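Long-range contacts in transglutaminase elicitor (Phytophthora sojae, PDB 3TW5), which probably cross-links proteins by acyl transfer from glutamine side chains to amines, and probably elicits defence responses in host plants: residues 40-45 and 282-287; 126-131 and 229-234; 131-136 and 219-224. The protein carries 1 engineered substitution. All blocks are in the same frame, centred on the assembly; numbering follows the deposited sequence.

Contact 1: residues 40-45 and 282-287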
loop_
_atom_site.group_PDB
_atom_site.type_symbol
_atom_site.label_atom_id
_atom_site.label_comp_id
_atom_site.label_asym_id
_atom_site.label_seq_id
_atom_site.Cartn_x
_atom_site.Cartn_y
_atom_site.Cartn_z
ATOM N N PRO A 40 -0.082 4.391 -10.023
ATOM C CA PRO A 40 -1.273 3.557 -10.119
ATOM C C PRO A 40 -1.020 2.111 -9.713
ATOM O O PRO A 40 0.129 1.705 -9.522
ATOM C CB PRO A 40 -1.637 3.638 -11.602
ATOM C CG PRO A 40 -0.365 3.916 -12.295
ATOM C CD PRO A 40 0.614 4.504 -11.314
ATOM N N TYR A 41 -2.102 1.353 -9.579
ATOM C CA TYR A 41 -2.024 -0.064 -9.262
ATOM C C TYR A 41 -2.026 -0.906 -10.541
ATOM O O TYR A 41 -2.237 -2.120 -10.493
ATOM C CB TYR A 41 -3.158 -0.471 -8.309
ATOM C CG TYR A 41 -4.548 -0.438 -8.911
ATOM C CD1 TYR A 41 -5.220 -1.622 -9.222
ATOM C CD2 TYR A 41 -5.198 0.774 -9.157
ATOM C CE1 TYR A 41 -6.506 -1.602 -9.769
ATOM C CE2 TYR A 41 -6.482 0.808 -9.709
ATOM C CZ TYR A 41 -7.130 -0.382 -10.007
ATOM O OH TYR A 41 -8.394 -0.351 -10.550
ATOM N N TRP A 42 -1.786 -0.241 -11.674
ATOM C CA TRP A 42 -1.659 -0.877 -12.992
ATOM C C TRP A 42 -2.606 -2.057 -13.173
ATOM O O TRP A 42 -2.164 -3.204 -13.240
ATOM C CB TRP A 42 -0.203 -1.276 -13.253
ATOM C CG TRP A 42 0.712 -0.101 -13.180
ATOM C CD1 TRP A 42 1.533 0.236 -12.145
ATOM C CD2 TRP A 42 0.870 0.921 -14.171
ATOM N NE1 TRP A 42 2.208 1.397 -12.434
ATOM C CE2 TRP A 42 1.820 1.840 -13.672
ATOM C CE3 TRP A 42 0.308 1.146 -15.436
ATOM C CZ2 TRP A 42 2.220 2.971 -14.393
ATOM C CZ3 TRP A 42 0.708 2.268 -16.152
ATOM C CH2 TRP A 42 1.657 3.166 -15.628
ATOM N N PRO A 43 -3.917 -1.770 -13.261
ATOM C CA PRO A 43 -4.962 -2.787 -13.192
ATOM C C PRO A 43 -4.804 -3.892 -14.230
ATOM O O PRO A 43 -4.313 -3.650 -15.337
ATOM C CB PRO A 43 -6.247 -1.997 -13.458
ATOM C CG PRO A 43 -5.899 -0.588 -13.211
ATOM C CD PRO A 43 -4.473 -0.447 -13.587
ATOM N N THR A 44 -5.223 -5.093 -13.848
ATOM C CA THR A 44 -5.185 -6.266 -14.713
ATOM C C THR A 44 -6.127 -6.087 -15.905
ATOM O O THR A 44 -5.771 -6.411 -17.038
ATOM C CB THR A 44 -5.556 -7.542 -13.914
ATOM O OG1 THR A 44 -4.687 -7.667 -12.782
ATOM C CG2 THR A 44 -5.440 -8.793 -14.769
ATOM N N TYR A 45 -7.316 -5.543 -15.642
ATOM C CA TYR A 45 -8.345 -5.381 -16.672
ATOM C C TYR A 45 -7.939 -4.412 -17.793
ATOM O O TYR A 45 -8.568 -4.385 -18.853
ATOM C CB TYR A 45 -9.688 -4.978 -16.044
ATOM C CG TYR A 45 -9.889 -3.489 -15.905
ATOM C CD1 TYR A 45 -10.581 -2.767 -16.880
ATOM C CD2 TYR A 45 -9.387 -2.800 -14.805
ATOM C CE1 TYR A 45 -10.765 -1.394 -16.762
ATOM C CE2 TYR A 45 -9.569 -1.427 -14.674
ATOM C CZ TYR A 45 -10.255 -0.733 -15.658
ATOM O OH TYR A 45 -10.433 0.622 -15.534
ATOM N N GLU A 282 -3.656 6.245 -5.715
ATOM C CA GLU A 282 -3.255 6.034 -7.109
ATOM C C GLU A 282 -3.509 7.227 -8.032
ATOM O O GLU A 282 -4.509 7.935 -7.889
ATOM C CB GLU A 282 -3.955 4.791 -7.677
ATOM C CG GLU A 282 -3.529 3.462 -7.037
ATOM C CD GLU A 282 -4.246 3.144 -5.722
ATOM O OE1 GLU A 282 -5.080 3.955 -5.259
ATOM O OE2 GLU A 282 -3.970 2.070 -5.147
ATOM N N THR A 283 -2.591 7.428 -8.978
ATOM C CA THR A 283 -2.720 8.451 -10.024
ATOM C C THR A 283 -1.800 8.162 -11.212
ATOM O O THR A 283 -0.755 7.533 -11.057
ATOM C CB THR A 283 -2.432 9.884 -9.492
ATOM O OG1 THR A 283 -2.636 10.842 -10.541
ATOM C CG2 THR A 283 -1.005 10.005 -8.969
ATOM N N TYR A 284 -2.192 8.637 -12.391
ATOM C CA TYR A 284 -1.372 8.492 -13.592
ATOM C C TYR A 284 -0.616 9.780 -13.939
ATOM O O TYR A 284 -0.049 9.908 -15.027
ATOM C CB TYR A 284 -2.228 8.025 -14.769
ATOM C CG TYR A 284 -2.787 6.628 -14.617
ATOM C CD1 TYR A 284 -2.151 5.534 -15.199
ATOM C CD2 TYR A 284 -3.963 6.400 -13.901
ATOM C CE1 TYR A 284 -2.669 4.248 -15.070
ATOM C CE2 TYR A 284 -4.488 5.118 -13.765
ATOM C CZ TYR A 284 -3.837 4.049 -14.352
ATOM O OH TYR A 284 -4.355 2.782 -14.218
ATOM N N THR A 285 -0.604 10.725 -13.002
ATOM C CA THR A 285 0.056 12.012 -13.203
ATOM C C THR A 285 1.574 11.847 -13.302
ATOM O O THR A 285 2.224 11.355 -12.375
ATOM C CB THR A 285 -0.307 13.013 -12.082
ATOM O OG1 THR A 285 -1.730 13.054 -11.925
ATOM C CG2 THR A 285 0.203 14.411 -12.413
ATOM N N ASP A 286 2.123 12.264 -14.439
ATOM C CA ASP A 286 3.554 12.140 -14.712
ATOM C C ASP A 286 4.366 13.186 -13.943
ATOM O O ASP A 286 3.817 14.181 -13.463
ATOM C CB ASP A 286 3.807 12.257 -16.222
ATOM C CG ASP A 286 5.167 11.712 -16.642
ATOM O OD1 ASP A 286 5.831 11.021 -15.831
ATOM O OD2 ASP A 286 5.570 11.979 -17.797
ATOM N N GLY A 287 5.669 12.946 -13.821
ATOM C CA GLY A 287 6.577 13.874 -13.156
ATOM C C GLY A 287 6.924 13.458 -11.741
ATOM O O GLY A 287 6.312 12.541 -11.181
#

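Contact 2: residues 126-131 and 229-234. Engineered in segment 126-131: S128 (natural residue Cys).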
loop_
_atom_site.group_PDB
_atom_site.type_symbol
_atom_site.label_atom_id
_atom_site.label_comp_id
_atom_site.label_asym_id
_atom_site.label_seq_id
_atom_site.Cartn_x
_atom_site.Cartn_y
_atom_site.Cartn_z
ATOM N N GLY A 126 -5.044 -5.926 -9.491
ATOM C CA GLY A 126 -3.870 -5.132 -9.839
ATOM C C GLY A 126 -2.635 -5.454 -9.021
ATOM O O GLY A 126 -2.516 -6.538 -8.447
ATOM N N ILE A 127 -1.711 -4.500 -8.974
ATOM C CA ILE A 127 -0.441 -4.678 -8.277
ATOM C C ILE A 127 -0.188 -3.589 -7.225
ATOM O O ILE A 127 0.923 -3.062 -7.108
ATOM C CB ILE A 127 0.755 -4.785 -9.268
ATOM C CG1 ILE A 127 0.781 -3.593 -10.233
ATOM C CG2 ILE A 127 0.695 -6.100 -10.037
ATOM C CD1 ILE A 127 2.125 -3.359 -10.883
ATOM N N SER A 128 -1.227 -3.262 -6.456
ATOM C CA SER A 128 -1.117 -2.285 -5.369
ATOM C C SER A 128 -0.150 -2.772 -4.293
ATOM O O SER A 128 0.530 -1.970 -3.649
ATOM C CB SER A 128 -2.489 -2.006 -4.750
ATOM O OG SER A 128 -2.989 -3.149 -4.078
ATOM N N HIS A 129 -0.105 -4.092 -4.118
ATOM C CA HIS A 129 0.810 -4.755 -3.189
ATOM C C HIS A 129 2.270 -4.595 -3.613
ATOM O O HIS A 129 3.180 -4.770 -2.803
ATOM C CB HIS A 129 0.472 -6.242 -3.106
ATOM C CG HIS A 129 0.572 -6.954 -4.420
ATOM N ND1 HIS A 129 -0.508 -7.127 -5.257
ATOM C CD2 HIS A 129 1.631 -7.519 -5.048
ATOM C CE1 HIS A 129 -0.122 -7.776 -6.342
ATOM N NE2 HIS A 129 1.173 -8.023 -6.240
ATOM N N ALA A 130 2.477 -4.280 -4.889
ATOM C CA ALA A 130 3.811 -4.116 -5.455
ATOM C C ALA A 130 4.228 -2.648 -5.534
ATOM O O ALA A 130 5.392 -2.316 -5.294
ATOM C CB ALA A 130 3.879 -4.761 -6.821
ATOM N N TRP A 131 3.278 -1.778 -5.877
ATOM C CA TRP A 131 3.522 -0.338 -5.947
ATOM C C TRP A 131 3.861 0.257 -4.580
ATOM O O TRP A 131 4.800 1.050 -4.459
ATOM C CB TRP A 131 2.324 0.390 -6.567
ATOM C CG TRP A 131 2.170 1.808 -6.093
ATOM C CD1 TRP A 131 3.026 2.848 -6.320
ATOM C CD2 TRP A 131 1.102 2.336 -5.300
ATOM N NE1 TRP A 131 2.561 3.988 -5.716
ATOM C CE2 TRP A 131 1.379 3.705 -5.084
ATOM C CE3 TRP A 131 -0.066 1.787 -4.752
ATOM C CZ2 TRP A 131 0.531 4.536 -4.343
ATOM C CZ3 TRP A 131 -0.911 2.614 -4.014
ATOM C CH2 TRP A 131 -0.607 3.974 -3.819
ATOM N N GLU A 229 -12.498 -6.812 -0.993
ATOM C CA GLU A 229 -11.264 -6.693 -1.766
ATOM C C GLU A 229 -10.089 -6.150 -0.948
ATOM O O GLU A 229 -10.272 -5.381 0.002
ATOM C CB GLU A 229 -11.499 -5.834 -3.011
ATOM C CG GLU A 229 -12.124 -4.471 -2.735
ATOM C CD GLU A 229 -12.781 -3.874 -3.963
ATOM O OE1 GLU A 229 -12.364 -2.771 -4.380
ATOM O OE2 GLU A 229 -13.707 -4.506 -4.515
ATOM N N VAL A 230 -8.887 -6.568 -1.336
ATOM C CA VAL A 230 -7.648 -6.169 -0.676
ATOM C C VAL A 230 -7.056 -4.944 -1.381
ATOM O O VAL A 230 -6.839 -4.964 -2.596
ATOM C CB VAL A 230 -6.622 -7.342 -0.660
ATOM C CG1 VAL A 230 -5.299 -6.919 -0.027
ATOM C CG2 VAL A 230 -7.202 -8.559 0.069
ATOM N N TRP A 231 -6.813 -3.882 -0.616
ATOM C CA TRP A 231 -6.163 -2.679 -1.135
ATOM C C TRP A 231 -4.918 -2.340 -0.336
ATOM O O TRP A 231 -4.957 -2.297 0.890
ATOM C CB TRP A 231 -7.121 -1.486 -1.126
ATOM C CG TRP A 231 -7.928 -1.352 -2.381
ATOM C CD1 TRP A 231 -9.285 -1.480 -2.505
ATOM C CD2 TRP A 231 -7.430 -1.072 -3.698
ATOM N NE1 TRP A 231 -9.665 -1.290 -3.815
ATOM C CE2 TRP A 231 -8.546 -1.040 -4.569
ATOM C CE3 TRP A 231 -6.153 -0.843 -4.227
ATOM C CZ2 TRP A 231 -8.421 -0.790 -5.940
ATOM C CZ3 TRP A 231 -6.031 -0.597 -5.587
ATOM C CH2 TRP A 231 -7.159 -0.572 -6.428
ATOM N N ASN A 232 -3.814 -2.102 -1.036
ATOM C CA ASN A 232 -2.561 -1.726 -0.394
ATOM C C ASN A 232 -2.190 -0.285 -0.696
ATOM O O ASN A 232 -2.199 0.135 -1.853
ATOM C CB ASN A 232 -1.426 -2.658 -0.821
ATOM C CG ASN A 232 -1.590 -4.063 -0.289
ATOM O OD1 ASN A 232 -0.991 -4.427 0.719
ATOM N ND2 ASN A 232 -2.407 -4.862 -0.964
ATOM N N GLN A 233 -1.877 0.466 0.355
ATOM C CA GLN A 233 -1.452 1.858 0.229
ATOM C C GLN A 233 -0.240 2.088 1.126
ATOM O O GLN A 233 -0.219 1.608 2.260
ATOM C CB GLN A 233 -2.574 2.824 0.643
ATOM C CG GLN A 233 -3.998 2.444 0.215
ATOM C CD GLN A 233 -4.266 2.654 -1.262
ATOM O OE1 GLN A 233 -3.678 3.527 -1.899
ATOM N NE2 GLN A 233 -5.167 1.852 -1.816
ATOM N N PRO A 234 0.773 2.822 0.629
ATOM C CA PRO A 234 1.902 3.181 1.484
ATOM C C PRO A 234 1.533 4.340 2.411
ATOM O O PRO A 234 0.964 5.337 1.961
ATOM C CB PRO A 234 2.974 3.609 0.484
ATOM C CG PRO A 234 2.218 4.120 -0.683
ATOM C CD PRO A 234 0.936 3.334 -0.745
#

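Contact 3: residues 131-136 and 219-224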
loop_
_atom_site.group_PDB
_atom_site.type_symbol
_atom_site.label_atom_id
_atom_site.label_comp_id
_atom_site.label_asym_id
_atom_site.label_seq_id
_atom_site.Cartn_x
_atom_site.Cartn_y
_atom_site.Cartn_z
ATOM N N TRP A 131 3.278 -1.778 -5.877
ATOM C CA TRP A 131 3.522 -0.338 -5.947
ATOM C C TRP A 131 3.861 0.257 -4.580
ATOM O O TRP A 131 4.800 1.050 -4.459
ATOM C CB TRP A 131 2.324 0.390 -6.567
ATOM C CG TRP A 131 2.170 1.808 -6.093
ATOM C CD1 TRP A 131 3.026 2.848 -6.320
ATOM C CD2 TRP A 131 1.102 2.336 -5.300
ATOM N NE1 TRP A 131 2.561 3.988 -5.716
ATOM C CE2 TRP A 131 1.379 3.705 -5.084
ATOM C CE3 TRP A 131 -0.066 1.787 -4.752
ATOM C CZ2 TRP A 131 0.531 4.536 -4.343
ATOM C CZ3 TRP A 131 -0.911 2.614 -4.014
ATOM C CH2 TRP A 131 -0.607 3.974 -3.819
ATOM N N SER A 132 3.093 -0.128 -3.561
ATOM C CA SER A 132 3.247 0.418 -2.210
ATOM C C SER A 132 4.671 0.309 -1.648
ATOM O O SER A 132 5.241 1.320 -1.234
ATOM C CB SER A 132 2.234 -0.207 -1.252
ATOM O OG SER A 132 0.919 -0.085 -1.757
ATOM N N PRO A 133 5.256 -0.909 -1.633
ATOM C CA PRO A 133 6.629 -1.015 -1.144
ATOM C C PRO A 133 7.638 -0.306 -2.045
ATOM O O PRO A 133 8.662 0.166 -1.557
ATOM C CB PRO A 133 6.885 -2.525 -1.133
ATOM C CG PRO A 133 5.907 -3.090 -2.083
ATOM C CD PRO A 133 4.698 -2.233 -1.966
ATOM N N ALA A 134 7.345 -0.229 -3.343
ATOM C CA ALA A 134 8.194 0.500 -4.281
ATOM C C ALA A 134 8.128 1.999 -4.000
ATOM O O ALA A 134 9.149 2.686 -4.036
ATOM C CB ALA A 134 7.798 0.200 -5.710
ATOM N N ALA A 135 6.929 2.493 -3.696
ATOM C CA ALA A 135 6.736 3.886 -3.294
ATOM C C ALA A 135 7.601 4.253 -2.087
ATOM O O ALA A 135 8.223 5.316 -2.059
ATOM C CB ALA A 135 5.276 4.151 -3.004
ATOM N N ILE A 136 7.650 3.355 -1.106
ATOM C CA ILE A 136 8.450 3.556 0.098
ATOM C C ILE A 136 9.950 3.445 -0.193
ATOM O O ILE A 136 10.678 4.434 -0.087
ATOM C CB ILE A 136 8.044 2.573 1.228
ATOM C CG1 ILE A 136 6.568 2.760 1.597
ATOM C CG2 ILE A 136 8.946 2.748 2.452
ATOM C CD1 ILE A 136 5.943 1.571 2.298
ATOM N N THR A 219 8.093 3.737 7.816
ATOM C CA THR A 219 6.673 3.615 7.476
ATOM C C THR A 219 6.291 2.183 7.057
ATOM O O THR A 219 7.142 1.290 7.031
ATOM C CB THR A 219 6.237 4.657 6.411
ATOM O OG1 THR A 219 4.813 4.623 6.255
ATOM C CG2 THR A 219 6.907 4.396 5.069
ATOM N N PHE A 220 5.011 1.972 6.746
ATOM C CA PHE A 220 4.498 0.648 6.386
ATOM C C PHE A 220 3.411 0.699 5.313
ATOM O O PHE A 220 3.071 1.769 4.808
ATOM C CB PHE A 220 3.990 -0.097 7.629
ATOM C CG PHE A 220 2.982 0.675 8.442
ATOM C CD1 PHE A 220 1.637 0.686 8.089
ATOM C CD2 PHE A 220 3.379 1.378 9.575
ATOM C CE1 PHE A 220 0.706 1.397 8.844
ATOM C CE2 PHE A 220 2.455 2.084 10.336
ATOM C CZ PHE A 220 1.118 2.096 9.969
ATOM N N VAL A 221 2.881 -0.474 4.970
ATOM C CA VAL A 221 1.789 -0.614 4.009
ATOM C C VAL A 221 0.552 -1.122 4.747
ATOM O O VAL A 221 0.646 -2.031 5.575
ATOM C CB VAL A 221 2.155 -1.599 2.872
ATOM C CG1 VAL A 221 1.047 -1.670 1.841
ATOM C CG2 VAL A 221 3.459 -1.200 2.206
ATOM N N ALA A 222 -0.602 -0.526 4.446
ATOM C CA ALA A 222 -1.851 -0.859 5.128
ATOM C C ALA A 222 -2.981 -1.194 4.162
ATOM O O ALA A 222 -3.040 -0.652 3.057
ATOM C CB ALA A 222 -2.266 0.284 6.037
ATOM N N ASP A 223 -3.864 -2.099 4.583
ATOM C CA ASP A 223 -5.129 -2.328 3.893
ATOM C C ASP A 223 -6.163 -1.418 4.521
ATOM O O ASP A 223 -6.523 -1.590 5.682
ATOM C CB ASP A 223 -5.577 -3.789 3.997
ATOM C CG ASP A 223 -6.911 -4.054 3.289
ATOM O OD1 ASP A 223 -7.391 -3.183 2.527
ATOM O OD2 ASP A 223 -7.483 -5.148 3.493
ATOM N N VAL A 224 -6.645 -0.453 3.746
ATOM C CA VAL A 224 -7.501 0.602 4.285
ATOM C C VAL A 224 -8.986 0.448 3.939
ATOM O O VAL A 224 -9.805 1.284 4.329
ATOM C CB VAL A 224 -6.999 2.003 3.867
ATOM C CG1 VAL A 224 -5.654 2.297 4.515
ATOM C CG2 VAL A 224 -6.913 2.118 2.345
#

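Contact 1: residues 40-45 and 282-287
P40 lies over one face of the Y284 ring where two irregular loops meet, in a protein whose family is grouped with the papain-like peptidases of clan CA. One loop follows strand 29-31; the other leads from strand 269-280 to helix 289-292. Their touching parts run nearly perpendicular, 93° apart. P40 CB makes a CH-pi contact, 3.7 Å from the centroid of the Y284 ring, and sits nearest its CZ end. The same proline reaches W42 with CG, over the rim of the indole face, so its ring is wedged between two aromatics. Y284 also turns its edge toward the face of W42 in a T-shaped pair, with centroids 5.7 Å apart and planes at 84°. T283 O also approaches P40, 3.3 Å from CD.

E282 takes part through its aliphatic chain. E282 CG lies 3.6 Å from Y41 N and meets the Y41 ring at its edge, 3.8 Å from CD2. Bending at chi2 (83°) then swings CD out of line with the start of the chain, and the carboxylate ends near W131 and W231. P43 CG lies over one face of the Y41 ring, W231 pairs with that ring edge-to-face, and Y41 OH is hydrogen-bonded to T123 O. Farther out, M155 of helix 154-167 packs on P40 and W42. At the opposite end of the Y284 ring from its backbone, the phenol and P43 meet tip to tip, with Y284 OH 3.3 Å from P43 CD.

Contact 2: residues 126-131 and 229-234
S128 and W131, at the start of helix 128-137, pack on N232 and P234 in a buried helix-on-strand contact near the centre of the chain, where strand 232-246 enters the large antiparallel sheet. I127 is the N-cap, and its O accepts from both A130 N and W131 N. S128, an engineered serine in place of the natural cysteine, holds OG between its backbone N and carbonyl carbon (chi1 67°), where it accepts a weak hydrogen bond from N232 N at 3.3 Å. S128 CB rests against W231, 3.9 Å from CE3. One turn on, the W131 six-membered ring takes P234 CD over one face, 3.9 Å from the centroid and displaced toward CH2, while W131 CZ3 comes 3.5 Å from N232 O. N232 CG lies against H129 CA at 3.8 Å, but its OD1 turns to W334 NE1, and H129 NE2 is held by D166. W231 is anchored from its own loop, with NE1 donating to E229 OE1. A helix that starts at a natural cysteine and packs on a beta-sheet is consistent with the papain-like architecture of clan CA, in which the nucleophile occupies this place.

Contact 3: residues 131-136 and 219-224
S132 opens the contact by pressing its CB into the fork of V221, 3.6 Å from CG1 and 3.8 Å from CG2. Its hydroxyl takes little part, since OG is hydrogen-bonded back to S128 O in the preceding turn; the serine therefore meets the strand mainly through carbon. P133 follows with a looser touch, CD to V221 CG2 at 4.5 Å. Having no N-H, this proline breaks the run of main-chain bonds and kinks the helix, which resumes with A135 N bonded to W131 O and I136 N to S132 O.

One turn after S132 comes I136, whose branches part along the other segment. I136 CD1 reaches V221 CG2 at 3.7 Å and also approaches F220 O, while I136 CG2 meets T219 CG2 at 3.7 Å. In T219, OG1 is anti to the backbone N (chi1 -172°) and bonds to V235 O, while CG2, between the backbone N and the carbonyl carbon, meets the isoleucine. V221 is thus held between S132 and I136, in a junction made mainly by aliphatic carbons: a helix packed against one strand of a beta-sheet.

The axes of helix 131-136 and strand 221-223 pass 9.4 Å apart, with their N-to-C directions at 149°. F220 points away from the helix and packs on S209, I212 and L213 of helix 202-215. Strand 221-223 itself lies in the large antiparallel sheet between strands 232-246 and 333-336, through backbone bonds of A222 with Q233 and V221 with W334, while P133 leans on W334 and P336 of the latter strand.

Overall arrangement
Contacts 2 and 3 are buried near the centre of the chain and both set helix 128-137 against the same sheet, using the adjacent strands 232-246 and 221-223. W131 lies in both helix segments but touches the partner only in contact 2. Contact 3 is largely aliphatic, whereas contact 2, at the helix start, mixes aromatic packing with a weak hydrogen bond. Contact 1 lies about 13 Å from the chain centre, is only partly buried, and joins loops through proline and aromatic rings. It is tied to contact 2 by a probable backbone bond from I127 N to Y41 O. In sequence they are nested, contact 3 inside contact 2 and contact 2 inside contact 1.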